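Local coordinates for trehalose-6-phosphate phosphatase-related protein (Thermoplasma acidophilum, PDB 1U02) that removes the phosphate from trehalose 6-phosphate to release free trehalose, with magnesium as its cofactor, at residues A[49-54]-A[109-114]; A[60-65]-A[69-74]; A[83-88]-A[154-159]. One frame throughout, in Å; residues are numbered along the deposited sequence.

Interaction 1 of 3, residues A[49-54]-A[109-114]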
ATOM      1  N   PRO A  49       4.982  -3.389  -7.279  1.00 13.64           N
ATOM      2  CA  PRO A  49       4.801  -2.639  -8.525  1.00 14.60           C
ATOM      3  C   PRO A  49       4.060  -3.515  -9.536  1.00 13.17           C
ATOM      4  O   PRO A  49       3.286  -3.020 -10.353  1.00 12.62           O
ATOM      5  CB  PRO A  49       6.231  -2.347  -8.982  1.00 14.13           C
ATOM      6  CG  PRO A  49       7.040  -2.443  -7.736  1.00 18.72           C
ATOM      7  CD  PRO A  49       6.410  -3.576  -6.978  1.00 15.59           C
ATOM      8  N   GLU A  50       4.307  -4.821  -9.481  1.00 13.53           N
ATOM      9  CA  GLU A  50       3.646  -5.734 -10.405  1.00 14.70           C
ATOM     10  C   GLU A  50       2.137  -5.715 -10.148  1.00 13.41           C
ATOM     11  O   GLU A  50       1.347  -5.786 -11.087  1.00 13.65           O
ATOM     12  CB  GLU A  50       4.182  -7.167 -10.253  1.00 17.01           C
ATOM     13  CG  GLU A  50       5.633  -7.367 -10.671  1.00 21.08           C
ATOM     14  CD  GLU A  50       6.613  -6.635  -9.770  1.00 23.14           C
ATOM     15  OE1 GLU A  50       6.504  -6.779  -8.536  1.00 19.39           O
ATOM     16  OE2 GLU A  50       7.496  -5.921 -10.296  1.00 27.19           O
ATOM     17  N   GLU A  51       1.740  -5.624  -8.880  1.00 12.03           N
ATOM     18  CA  GLU A  51       0.320  -5.589  -8.534  1.00 14.16           C
ATOM     19  C   GLU A  51      -0.357  -4.296  -8.980  1.00 12.85           C
ATOM     20  O   GLU A  51      -1.368  -4.325  -9.677  1.00 13.04           O
ATOM     21  CB  GLU A  51       0.123  -5.760  -7.023  1.00 11.82           C
ATOM     22  CG  GLU A  51       0.266  -7.190  -6.540  1.00 15.39           C
ATOM     23  CD  GLU A  51       0.212  -7.301  -5.026  1.00 16.79           C
ATOM     24  OE1 GLU A  51       1.126  -6.767  -4.367  1.00 16.99           O
ATOM     25  OE2 GLU A  51      -0.744  -7.916  -4.497  1.00 17.82           O
ATOM     26  N   ILE A  52       0.195  -3.157  -8.582  1.00 14.84           N
ATOM     27  CA  ILE A  52      -0.415  -1.890  -8.956  1.00 12.95           C
ATOM     28  C   ILE A  52      -0.424  -1.712 -10.469  1.00 13.45           C
ATOM     29  O   ILE A  52      -1.390  -1.186 -11.024  1.00 11.71           O
ATOM     30  CB  ILE A  52       0.312  -0.699  -8.306  1.00 14.15           C
ATOM     31  CG1 ILE A  52       0.284  -0.853  -6.785  1.00 15.31           C
ATOM     32  CG2 ILE A  52      -0.386   0.612  -8.684  1.00 12.50           C
ATOM     33  CD1 ILE A  52      -1.126  -0.837  -6.196  1.00 16.13           C
ATOM     34  N   SER A  53       0.645  -2.161 -11.128  1.00 11.43           N
ATOM     35  CA  SER A  53       0.759  -2.047 -12.579  1.00 13.07           C
ATOM     36  C   SER A  53      -0.370  -2.772 -13.305  1.00 14.12           C
ATOM     37  O   SER A  53      -0.850  -2.296 -14.333  1.00 13.10           O
ATOM     38  CB  SER A  53       2.119  -2.569 -13.057  1.00 12.78           C
ATOM     39  OG  SER A  53       3.158  -1.690 -12.644  1.00 12.71           O
ATOM     40  N   ARG A  54      -0.800  -3.920 -12.791  1.00 13.37           N
ATOM     41  CA  ARG A  54      -1.904  -4.606 -13.446  1.00 14.25           C
ATOM     42  C   ARG A  54      -3.253  -4.117 -12.908  1.00 13.11           C
ATOM     43  O   ARG A  54      -4.230  -4.064 -13.656  1.00 12.29           O
ATOM     44  CB  ARG A  54      -1.783  -6.132 -13.322  1.00 17.61           C
ATOM     45  CG  ARG A  54      -1.796  -6.720 -11.930  1.00 23.21           C
ATOM     46  CD  ARG A  54      -1.679  -8.249 -12.036  1.00 27.59           C
ATOM     47  NE  ARG A  54      -1.765  -8.920 -10.741  1.00 30.84           N
ATOM     48  CZ  ARG A  54      -0.713  -9.291 -10.015  1.00 31.92           C
ATOM     49  NH1 ARG A  54       0.517  -9.062 -10.452  1.00 32.43           N
ATOM     50  NH2 ARG A  54      -0.896  -9.898  -8.850  1.00 33.92           N
ATOM     51  N   TYR A 109       0.266 -14.791  -0.213  1.00 13.35           N
ATOM     52  CA  TYR A 109       0.474 -13.979  -1.402  1.00 14.81           C
ATOM     53  C   TYR A 109       1.952 -13.652  -1.520  1.00 15.97           C
ATOM     54  O   TYR A 109       2.507 -12.910  -0.710  1.00 15.82           O
ATOM     55  CB  TYR A 109      -0.353 -12.701  -1.301  1.00 15.00           C
ATOM     56  CG  TYR A 109      -1.837 -12.973  -1.232  1.00 15.59           C
ATOM     57  CD1 TYR A 109      -2.612 -13.016  -2.387  1.00 16.31           C
ATOM     58  CD2 TYR A 109      -2.466 -13.188  -0.009  1.00 14.41           C
ATOM     59  CE1 TYR A 109      -3.987 -13.263  -2.328  1.00 15.84           C
ATOM     60  CE2 TYR A 109      -3.840 -13.434   0.064  1.00 15.14           C
ATOM     61  CZ  TYR A 109      -4.593 -13.469  -1.097  1.00 15.22           C
ATOM     62  OH  TYR A 109      -5.954 -13.708  -1.026  1.00 14.18           O
ATOM     63  N   ARG A 110       2.580 -14.226  -2.538  1.00 16.06           N
ATOM     64  CA  ARG A 110       3.998 -14.036  -2.783  1.00 18.43           C
ATOM     65  C   ARG A 110       4.298 -12.789  -3.598  1.00 17.48           C
ATOM     66  O   ARG A 110       3.620 -12.504  -4.582  1.00 16.64           O
ATOM     67  CB  ARG A 110       4.560 -15.260  -3.510  1.00 20.14           C
ATOM     68  CG  ARG A 110       6.019 -15.138  -3.893  1.00 23.36           C
ATOM     69  CD  ARG A 110       6.452 -16.337  -4.718  1.00 26.82           C
ATOM     70  NE  ARG A 110       7.892 -16.361  -4.945  1.00 30.54           N
ATOM     71  CZ  ARG A 110       8.537 -17.366  -5.529  1.00 33.53           C
ATOM     72  NH1 ARG A 110       7.866 -18.434  -5.947  1.00 33.01           N
ATOM     73  NH2 ARG A 110       9.854 -17.306  -5.692  1.00 34.37           N
ATOM     74  N   LYS A 111       5.321 -12.051  -3.177  1.00 17.59           N
ATOM     75  CA  LYS A 111       5.758 -10.847  -3.878  1.00 14.52           C
ATOM     76  C   LYS A 111       7.284 -10.835  -3.813  1.00 12.67           C
ATOM     77  O   LYS A 111       7.869 -11.482  -2.948  1.00 11.44           O
ATOM     78  CB  LYS A 111       5.168  -9.603  -3.213  1.00 15.71           C
ATOM     79  CG  LYS A 111       3.649  -9.659  -3.193  1.00 18.70           C
ATOM     80  CD  LYS A 111       3.003  -8.567  -2.393  1.00 19.14           C
ATOM     81  CE  LYS A 111       1.512  -8.867  -2.267  1.00 19.06           C
ATOM     82  NZ  LYS A 111       0.733  -7.721  -1.762  1.00 17.47           N
ATOM     83  N   ASN A 112       7.932 -10.110  -4.718  1.00 12.23           N
ATOM     84  CA  ASN A 112       9.391 -10.081  -4.722  1.00 12.84           C
ATOM     85  C   ASN A 112      10.023  -9.584  -3.424  1.00 12.76           C
ATOM     86  O   ASN A 112      11.093 -10.060  -3.035  1.00 11.37           O
ATOM     87  CB  ASN A 112       9.910  -9.243  -5.893  1.00 14.59           C
ATOM     88  CG  ASN A 112       9.560  -9.848  -7.234  1.00 16.47           C
ATOM     89  OD1 ASN A 112       9.539 -11.067  -7.382  1.00 19.26           O
ATOM     90  ND2 ASN A 112       9.298  -9.001  -8.222  1.00 19.56           N
ATOM     91  N   LEU A 113       9.379  -8.636  -2.751  1.00 11.80           N
ATOM     92  CA  LEU A 113       9.939  -8.112  -1.506  1.00 12.52           C
ATOM     93  C   LEU A 113       9.015  -8.239  -0.302  1.00 12.34           C
ATOM     94  O   LEU A 113       9.106  -7.460   0.650  1.00 13.25           O
ATOM     95  CB  LEU A 113      10.362  -6.649  -1.686  1.00 11.07           C
ATOM     96  CG  LEU A 113      11.547  -6.472  -2.651  1.00 12.17           C
ATOM     97  CD1 LEU A 113      11.817  -4.991  -2.905  1.00 11.88           C
ATOM     98  CD2 LEU A 113      12.781  -7.158  -2.062  1.00 13.43           C
ATOM     99  N   ALA A 114       8.136  -9.231  -0.334  1.00 11.57           N
ATOM    100  CA  ALA A 114       7.227  -9.447   0.786  1.00 11.25           C
ATOM    101  C   ALA A 114       6.398 -10.697   0.577  1.00 11.32           C
ATOM    102  O   ALA A 114       6.160 -11.114  -0.556  1.00 13.38           O
ATOM    103  CB  ALA A 114       6.295  -8.239   0.962  1.00 11.35           C
TER
HETATM  104  O   HOH W   1       6.269  -9.149  -6.996  1.00 16.36           O
HETATM  105  O   HOH W   2       8.527  -6.503  -6.982  1.00 19.75           O
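Lys111 and Glu51 form a salt bridge between the two parts of a HAD-type phosphatase: the lysine ends strand 107-111 of the four-stranded antiparallel cap sheet, and the glutamate sits on helix 49-55 of the alpha/beta core. Lys111 leaves the strand with CB directed toward the helix. With CG anti to the carbonyl carbon (chi1 -58°), the chain runs on extended and crosses the glutamate at about a right angle. Lys111 CG lies 4.0 Å from Glu51 OE1 and CD 3.3 Å from that same oxygen, and CE comes to 3.0 Å from it. At the tip, NZ donates to the syn lone pair of Glu51 OE1 at 2.8 Å and adds a weak bond to OE2. The buried carboxylate is gripped from the core side too, OE2 by Arg47 and OE1 by the backbone N of Ser48. Glu50 and Asn112, where the chain turns back (type I) after the strand, meet through water instead: their carboxylate and amide planes stand 53° apart, and Glu50 OE1 lies 3.6 Å from Asn112 ND2. One water donates to Glu50 OE1 and accepts from Asn112 N at 3.0 Å; a second sits 2.6 Å from Glu50 OE1 and 2.9 Å from Asn112 ND2.

Interaction 2 of 3, residues A[60-65]-A[69-74]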
ATOM      1  N   ILE A  60       1.474   6.468 -14.215  1.00 21.27           N
ATOM      2  CA  ILE A  60       1.635   7.201 -12.963  1.00 20.60           C
ATOM      3  C   ILE A  60       2.814   6.627 -12.199  1.00 19.04           C
ATOM      4  O   ILE A  60       3.242   5.509 -12.470  1.00 19.15           O
ATOM      5  CB  ILE A  60       0.379   7.110 -12.046  1.00 21.81           C
ATOM      6  CG1 ILE A  60      -0.253   5.719 -12.137  1.00 22.21           C
ATOM      7  CG2 ILE A  60      -0.619   8.199 -12.407  1.00 25.33           C
ATOM      8  CD1 ILE A  60       0.522   4.639 -11.464  1.00 21.68           C
ATOM      9  N   ASN A  61       3.332   7.399 -11.250  1.00 16.93           N
ATOM     10  CA  ASN A  61       4.447   6.949 -10.432  1.00 16.61           C
ATOM     11  C   ASN A  61       3.919   6.201  -9.217  1.00 15.99           C
ATOM     12  O   ASN A  61       2.752   6.339  -8.845  1.00 14.49           O
ATOM     13  CB  ASN A  61       5.299   8.138  -9.980  1.00 19.80           C
ATOM     14  CG  ASN A  61       6.063   8.774 -11.128  1.00 21.98           C
ATOM     15  OD1 ASN A  61       6.572   8.079 -12.005  1.00 24.23           O
ATOM     16  ND2 ASN A  61       6.155  10.097 -11.120  1.00 24.59           N
HETATM   17  N   MSE A  62       4.776   5.407  -8.592  1.00 14.46           N
HETATM   18  CA  MSE A  62       4.339   4.668  -7.430  1.00 16.01           C
HETATM   19  C   MSE A  62       5.446   4.361  -6.440  1.00 15.31           C
HETATM   20  O   MSE A  62       6.605   4.158  -6.808  1.00 16.30           O
HETATM   21  CB  MSE A  62       3.648   3.368  -7.867  1.00 18.07           C
HETATM   22  CG  MSE A  62       4.485   2.486  -8.775  1.00 21.55           C
HETATM   23 SE   MSE A  62       3.503   0.965  -9.515  1.00 30.77          SE
HETATM   24  CE  MSE A  62       2.573   1.851 -10.949  1.00 23.66           C
ATOM     25  N   ILE A  63       5.066   4.371  -5.170  1.00 12.46           N
ATOM     26  CA  ILE A  63       5.958   4.047  -4.074  1.00 13.16           C
ATOM     27  C   ILE A  63       5.328   2.756  -3.553  1.00 12.63           C
ATOM     28  O   ILE A  63       4.229   2.782  -3.001  1.00 12.51           O
ATOM     29  CB  ILE A  63       5.931   5.142  -2.973  1.00 14.39           C
ATOM     30  CG1 ILE A  63       6.522   6.444  -3.524  1.00 14.76           C
ATOM     31  CG2 ILE A  63       6.735   4.690  -1.758  1.00 14.76           C
ATOM     32  CD1 ILE A  63       6.395   7.632  -2.580  1.00 16.29           C
ATOM     33  N   CYS A  64       6.009   1.630  -3.758  1.00 12.02           N
ATOM     34  CA  CYS A  64       5.485   0.328  -3.338  1.00 11.45           C
ATOM     35  C   CYS A  64       6.196  -0.276  -2.135  1.00 13.41           C
ATOM     36  O   CYS A  64       7.244   0.214  -1.715  1.00 13.03           O
ATOM     37  CB  CYS A  64       5.553  -0.648  -4.515  1.00 11.43           C
ATOM     38  SG  CYS A  64       4.613  -0.076  -5.960  1.00 13.38           S
ATOM     39  N   TYR A  65       5.614  -1.343  -1.585  1.00 11.57           N
ATOM     40  CA  TYR A  65       6.177  -2.022  -0.415  1.00 12.16           C
ATOM     41  C   TYR A  65       6.434  -1.018   0.711  1.00 14.10           C
ATOM     42  O   TYR A  65       7.437  -1.115   1.425  1.00 11.94           O
ATOM     43  CB  TYR A  65       7.500  -2.712  -0.769  1.00 12.45           C
ATOM     44  CG  TYR A  65       7.425  -3.805  -1.814  1.00 12.93           C
ATOM     45  CD1 TYR A  65       6.717  -4.983  -1.574  1.00 12.89           C
ATOM     46  CD2 TYR A  65       8.112  -3.687  -3.022  1.00 13.16           C
ATOM     47  CE1 TYR A  65       6.699  -6.020  -2.505  1.00 12.56           C
ATOM     48  CE2 TYR A  65       8.104  -4.720  -3.964  1.00 14.29           C
ATOM     49  CZ  TYR A  65       7.398  -5.883  -3.696  1.00 13.58           C
ATOM     50  OH  TYR A  65       7.424  -6.916  -4.599  1.00 11.20           O
ATOM     51  N   CYS A  69      10.502  -0.138  -2.685  1.00 13.91           N
ATOM     52  CA  CYS A  69      10.731  -0.055  -4.120  1.00 17.17           C
ATOM     53  C   CYS A  69       9.751   0.928  -4.731  1.00 16.84           C
ATOM     54  O   CYS A  69       8.602   1.010  -4.306  1.00 19.49           O
ATOM     55  CB  CYS A  69      10.542  -1.439  -4.757  1.00 20.72           C
ATOM     56  SG  CYS A  69      11.047  -1.570  -6.486  1.00 31.55           S
ATOM     57  N   SER A  70      10.210   1.675  -5.726  1.00 15.63           N
ATOM     58  CA  SER A  70       9.362   2.643  -6.407  1.00 14.20           C
ATOM     59  C   SER A  70       9.429   2.363  -7.895  1.00 14.62           C
ATOM     60  O   SER A  70      10.351   1.691  -8.368  1.00 16.34           O
ATOM     61  CB  SER A  70       9.858   4.073  -6.159  1.00 15.59           C
ATOM     62  OG  SER A  70       9.932   4.364  -4.779  1.00 15.60           O
ATOM     63  N   LYS A  71       8.435   2.844  -8.628  1.00 14.11           N
ATOM     64  CA  LYS A  71       8.431   2.699 -10.074  1.00 15.48           C
ATOM     65  C   LYS A  71       8.238   4.128 -10.547  1.00 16.04           C
ATOM     66  O   LYS A  71       7.155   4.699 -10.419  1.00 16.64           O
ATOM     67  CB  LYS A  71       7.291   1.801 -10.558  1.00 15.35           C
ATOM     68  CG  LYS A  71       7.317   1.574 -12.072  1.00 15.69           C
ATOM     69  CD  LYS A  71       6.276   0.557 -12.512  1.00 13.81           C
ATOM     70  CE  LYS A  71       6.270   0.384 -14.026  1.00 14.50           C
ATOM     71  NZ  LYS A  71       5.298  -0.662 -14.476  1.00 12.10           N
ATOM     72  N   ILE A  72       9.317   4.704 -11.065  1.00 16.68           N
ATOM     73  CA  ILE A  72       9.341   6.086 -11.521  1.00 18.66           C
ATOM     74  C   ILE A  72       9.681   6.124 -13.009  1.00 18.14           C
ATOM     75  O   ILE A  72      10.706   5.587 -13.427  1.00 16.96           O
ATOM     76  CB  ILE A  72      10.411   6.878 -10.734  1.00 19.44           C
ATOM     77  CG1 ILE A  72      10.202   6.680  -9.231  1.00 22.11           C
ATOM     78  CG2 ILE A  72      10.338   8.360 -11.075  1.00 21.35           C
ATOM     79  CD1 ILE A  72       8.910   7.271  -8.708  1.00 22.33           C
ATOM     80  N   ASN A  73       8.822   6.751 -13.805  1.00 19.91           N
ATOM     81  CA  ASN A  73       9.038   6.828 -15.247  1.00 21.85           C
ATOM     82  C   ASN A  73       9.192   5.427 -15.824  1.00 20.21           C
ATOM     83  O   ASN A  73       9.930   5.221 -16.784  1.00 20.11           O
ATOM     84  CB  ASN A  73      10.299   7.640 -15.581  1.00 26.78           C
ATOM     85  CG  ASN A  73      10.187   9.096 -15.178  1.00 32.39           C
ATOM     86  OD1 ASN A  73       9.145   9.724 -15.366  1.00 36.89           O
ATOM     87  ND2 ASN A  73      11.270   9.647 -14.635  1.00 35.31           N
ATOM     88  N   GLY A  74       8.510   4.462 -15.214  1.00 17.07           N
ATOM     89  CA  GLY A  74       8.574   3.096 -15.693  1.00 15.37           C
ATOM     90  C   GLY A  74       9.722   2.286 -15.123  1.00 13.32           C
ATOM     91  O   GLY A  74       9.751   1.070 -15.260  1.00 14.76           O
TER
HETATM   92  O   HOH W   3       6.408   4.789 -13.500  1.00 20.77           O
HETATM   93  O   HOH W   4       8.233  10.869 -12.916  1.00 38.17           O
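Met62, a selenomethionine, lies alongside Lys71 on one face of two antiparallel strands, both side chains pointing the same way. Their contact is tight: Met62 CG stands 3.4 Å from Lys71 CB, closer than usual for two carbons. The methionine's first torsion (chi1 55°) puts CG between the backbone N and the carbonyl carbon, and SE then rests near Lys71 CB and CD. The extended lysine carries NZ away to Ser53 OG of helix 49-55, which covers this face. Beneath the pair, Met62 N donates to Lys71 O at 3.1 Å and Lys71 N to Met62 O at 2.9 Å. At the next hydrogen-bonded pair, past Ile63 and Ser70, Cys64 N reaches Cys69 O at 2.7 Å, nearly along the C=O axis, while the return bond from Cys69 N to Cys64 O is weak. Beyond it, Cys69 CB meets the edge of the Tyr65 ring at CD2, 3.7 Å away and in the ring plane.

The other end is looser and wetter. Asn61 OD1 accepts from Asn73 N at 3.2 Å, the amide side chain standing in for a further backbone pairing, and the CD1 methyl of Ile72 touches Asn61 CB. A water links Asn61 ND2 to Asn73 OD1, and another accepts from Gly74 N and donates weakly to Ile60 O and Lys71 O. Strands 61-64 and 69-72 form a beta hairpin; because 61-64 also pairs in parallel with strand 40-44, the hairpin extends the central sheet of the HAD core towards its antiparallel edge.

Interaction 3 of 3, residues A[83-88]-A[154-159]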
ATOM      1  N   ASP A  83      16.950  -4.432  -2.756  1.00 17.85           N
ATOM      2  CA  ASP A  83      17.127  -5.547  -3.674  1.00 18.92           C
ATOM      3  C   ASP A  83      18.006  -6.643  -3.077  1.00 18.81           C
ATOM      4  O   ASP A  83      18.052  -7.759  -3.596  1.00 17.55           O
ATOM      5  CB  ASP A  83      17.670  -5.066  -5.026  1.00 21.90           C
ATOM      6  CG  ASP A  83      18.906  -4.215  -4.895  1.00 24.83           C
ATOM      7  OD1 ASP A  83      18.932  -3.335  -4.015  1.00 23.84           O
ATOM      8  OD2 ASP A  83      19.848  -4.417  -5.689  1.00 28.09           O
ATOM      9  N   ARG A  84      18.679  -6.336  -1.969  1.00 19.17           N
ATOM     10  CA  ARG A  84      19.525  -7.320  -1.294  1.00 20.08           C
ATOM     11  C   ARG A  84      18.654  -8.432  -0.726  1.00 20.98           C
ATOM     12  O   ARG A  84      19.144  -9.526  -0.441  1.00 19.44           O
ATOM     13  CB  ARG A  84      20.297  -6.676  -0.136  1.00 20.72           C
ATOM     14  CG  ARG A  84      21.341  -5.647  -0.546  1.00 24.42           C
ATOM     15  CD  ARG A  84      21.905  -4.943   0.683  1.00 28.14           C
ATOM     16  NE  ARG A  84      20.869  -4.191   1.393  1.00 29.56           N
ATOM     17  CZ  ARG A  84      21.051  -3.570   2.555  1.00 31.30           C
ATOM     18  NH1 ARG A  84      22.236  -3.608   3.157  1.00 30.70           N
ATOM     19  NH2 ARG A  84      20.049  -2.899   3.109  1.00 27.45           N
ATOM     20  N   PHE A  85      17.365  -8.140  -0.566  1.00 18.98           N
ATOM     21  CA  PHE A  85      16.410  -9.097  -0.008  1.00 19.45           C
ATOM     22  C   PHE A  85      15.649  -9.959  -1.020  1.00 18.54           C
ATOM     23  O   PHE A  85      14.819 -10.776  -0.627  1.00 19.63           O
ATOM     24  CB  PHE A  85      15.397  -8.355   0.873  1.00 18.28           C
ATOM     25  CG  PHE A  85      15.968  -7.863   2.172  1.00 18.18           C
ATOM     26  CD1 PHE A  85      15.990  -8.688   3.297  1.00 18.23           C
ATOM     27  CD2 PHE A  85      16.496  -6.576   2.274  1.00 19.77           C
ATOM     28  CE1 PHE A  85      16.527  -8.238   4.510  1.00 18.56           C
ATOM     29  CE2 PHE A  85      17.038  -6.114   3.483  1.00 19.62           C
ATOM     30  CZ  PHE A  85      17.051  -6.949   4.602  1.00 19.12           C
ATOM     31  N   LEU A  86      15.918  -9.788  -2.309  1.00 19.33           N
ATOM     32  CA  LEU A  86      15.216 -10.576  -3.321  1.00 20.88           C
ATOM     33  C   LEU A  86      15.343 -12.091  -3.121  1.00 20.47           C
ATOM     34  O   LEU A  86      14.354 -12.816  -3.212  1.00 19.89           O
ATOM     35  CB  LEU A  86      15.695 -10.194  -4.728  1.00 20.75           C
ATOM     36  CG  LEU A  86      15.316  -8.783  -5.196  1.00 20.62           C
ATOM     37  CD1 LEU A  86      15.908  -8.510  -6.575  1.00 21.83           C
ATOM     38  CD2 LEU A  86      13.797  -8.646  -5.235  1.00 20.17           C
ATOM     39  N   GLY A  87      16.552 -12.573  -2.853  1.00 20.02           N
ATOM     40  CA  GLY A  87      16.723 -14.002  -2.649  1.00 19.67           C
ATOM     41  C   GLY A  87      16.051 -14.479  -1.371  1.00 21.06           C
ATOM     42  O   GLY A  87      15.566 -15.611  -1.289  1.00 20.30           O
ATOM     43  N   VAL A  88      16.015 -13.607  -0.370  1.00 19.44           N
ATOM     44  CA  VAL A  88      15.413 -13.934   0.917  1.00 19.61           C
ATOM     45  C   VAL A  88      13.927 -14.257   0.805  1.00 17.79           C
ATOM     46  O   VAL A  88      13.473 -15.305   1.262  1.00 16.49           O
ATOM     47  CB  VAL A  88      15.597 -12.775   1.919  1.00 20.53           C
ATOM     48  CG1 VAL A  88      14.933 -13.120   3.244  1.00 21.91           C
ATOM     49  CG2 VAL A  88      17.077 -12.518   2.127  1.00 24.96           C
ATOM     50  N   LEU A 154       5.524 -10.328   6.050  1.00 13.05           N
ATOM     51  CA  LEU A 154       6.966 -10.294   6.242  1.00 13.25           C
ATOM     52  C   LEU A 154       7.452  -9.324   5.184  1.00 13.78           C
ATOM     53  O   LEU A 154       7.104  -9.455   4.009  1.00 14.79           O
ATOM     54  CB  LEU A 154       7.585 -11.671   6.010  1.00 12.65           C
ATOM     55  CG  LEU A 154       7.191 -12.707   7.059  1.00 14.41           C
ATOM     56  CD1 LEU A 154       7.898 -14.029   6.769  1.00 13.59           C
ATOM     57  CD2 LEU A 154       7.567 -12.187   8.444  1.00 17.11           C
ATOM     58  N   ARG A 155       8.255  -8.350   5.592  1.00 13.15           N
ATOM     59  CA  ARG A 155       8.726  -7.354   4.650  1.00 13.26           C
ATOM     60  C   ARG A 155      10.146  -6.886   4.951  1.00 12.85           C
ATOM     61  O   ARG A 155      10.781  -7.359   5.896  1.00 11.61           O
ATOM     62  CB  ARG A 155       7.757  -6.168   4.667  1.00 15.46           C
ATOM     63  CG  ARG A 155       7.631  -5.510   6.029  1.00 14.91           C
ATOM     64  CD  ARG A 155       6.492  -4.495   6.103  1.00 16.82           C
ATOM     65  NE  ARG A 155       6.645  -3.634   7.275  1.00 22.38           N
ATOM     66  CZ  ARG A 155       5.784  -2.691   7.651  1.00 24.19           C
ATOM     67  NH1 ARG A 155       4.680  -2.472   6.951  1.00 19.95           N
ATOM     68  NH2 ARG A 155       6.044  -1.951   8.723  1.00 26.44           N
ATOM     69  N   VAL A 156      10.639  -5.960   4.133  1.00 12.12           N
ATOM     70  CA  VAL A 156      11.983  -5.415   4.311  1.00 13.73           C
ATOM     71  C   VAL A 156      12.023  -4.564   5.584  1.00 13.64           C
ATOM     72  O   VAL A 156      11.178  -3.694   5.787  1.00 13.05           O
ATOM     73  CB  VAL A 156      12.393  -4.540   3.095  1.00 13.53           C
ATOM     74  CG1 VAL A 156      13.720  -3.837   3.378  1.00 15.60           C
ATOM     75  CG2 VAL A 156      12.520  -5.408   1.852  1.00 14.21           C
ATOM     76  N   PRO A 157      13.005  -4.809   6.464  1.00 14.39           N
ATOM     77  CA  PRO A 157      13.085  -4.021   7.697  1.00 16.43           C
ATOM     78  C   PRO A 157      13.173  -2.506   7.447  1.00 15.69           C
ATOM     79  O   PRO A 157      13.839  -2.058   6.515  1.00 16.42           O
ATOM     80  CB  PRO A 157      14.348  -4.563   8.372  1.00 17.86           C
ATOM     81  CG  PRO A 157      14.394  -5.999   7.909  1.00 17.30           C
ATOM     82  CD  PRO A 157      14.034  -5.864   6.441  1.00 15.83           C
ATOM     83  N   GLY A 158      12.473  -1.733   8.271  1.00 16.68           N
ATOM     84  CA  GLY A 158      12.525  -0.284   8.165  1.00 17.54           C
ATOM     85  C   GLY A 158      11.654   0.441   7.153  1.00 19.43           C
ATOM     86  O   GLY A 158      11.717   1.669   7.087  1.00 19.34           O
ATOM     87  N   VAL A 159      10.843  -0.270   6.373  1.00 18.63           N
ATOM     88  CA  VAL A 159      10.002   0.424   5.393  1.00 20.62           C
ATOM     89  C   VAL A 159       9.078   1.415   6.097  1.00 19.14           C
ATOM     90  O   VAL A 159       8.565   1.136   7.178  1.00 20.81           O
ATOM     91  CB  VAL A 159       9.168  -0.572   4.552  1.00 21.02           C
ATOM     92  CG1 VAL A 159      10.106  -1.453   3.733  1.00 23.64           C
ATOM     93  CG2 VAL A 159       8.285  -1.427   5.450  1.00 21.33           C
TER
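Phe85 sets its CD2-CE2 side against Val156 and its CZ end against Pro157, both obliquely and without a hydrogen bond. Phe85 CE2 lies 4.0 Å from Val156 CG1, and CD2 is about as close to both methyls of that valine. Phe85 and Pro157 come from opposite directions, and the proline CD sits 3.7 Å from Phe85 CZ. A chi1 of -72° puts CG beside the backbone N, aiming the ring at both partners. If an alanine stood here, Val156 CG1 and Pro157 CD would probably lose their apolar partner and a gap would open between the two segments.

One shell out, residues 83-85 form a 3-10 turn leading into helix 86-96, and Leu86 N donates to Asp83 O at 3.2 Å. On the other side, Val156 to Val159 make a type II turn, with Gly158 at a positive phi of 83°. Glu144 of the neighbouring strand braces this turn, accepting from Gly158 N and forming a salt bridge with Arg155 NE. One segment leads from core strand 75-78 into the cap, and the other leaves cap strand 151-155 for helix 161-169: the contact joins the two chain crossings characteristic of a cap inserted into a HAD core.

How the interactions relate
Interaction 2 is nested in the loop closed by interaction 1, whereas interaction 3 opens inside that loop and closes after it. Centres of interactions 1 and 2 lie about 12 Å apart, those of 1 and 3 about 13 Å, those of 2 and 3 about 17 Å. Helix 49-55 packs against the hairpin, with Pro49 on Cys64. Leu113 bridges the other way, resting on Leu86 and Phe85, and its N probably makes a weak hydrogen bond to Tyr65 OH. Interaction 2 belongs to the core sheet; interactions 1 and 3 tie core to cap. Of these two, interaction 1 lies nearer the magnesium site, the side chain of Glu51 being about 7 Å from that of Asp9.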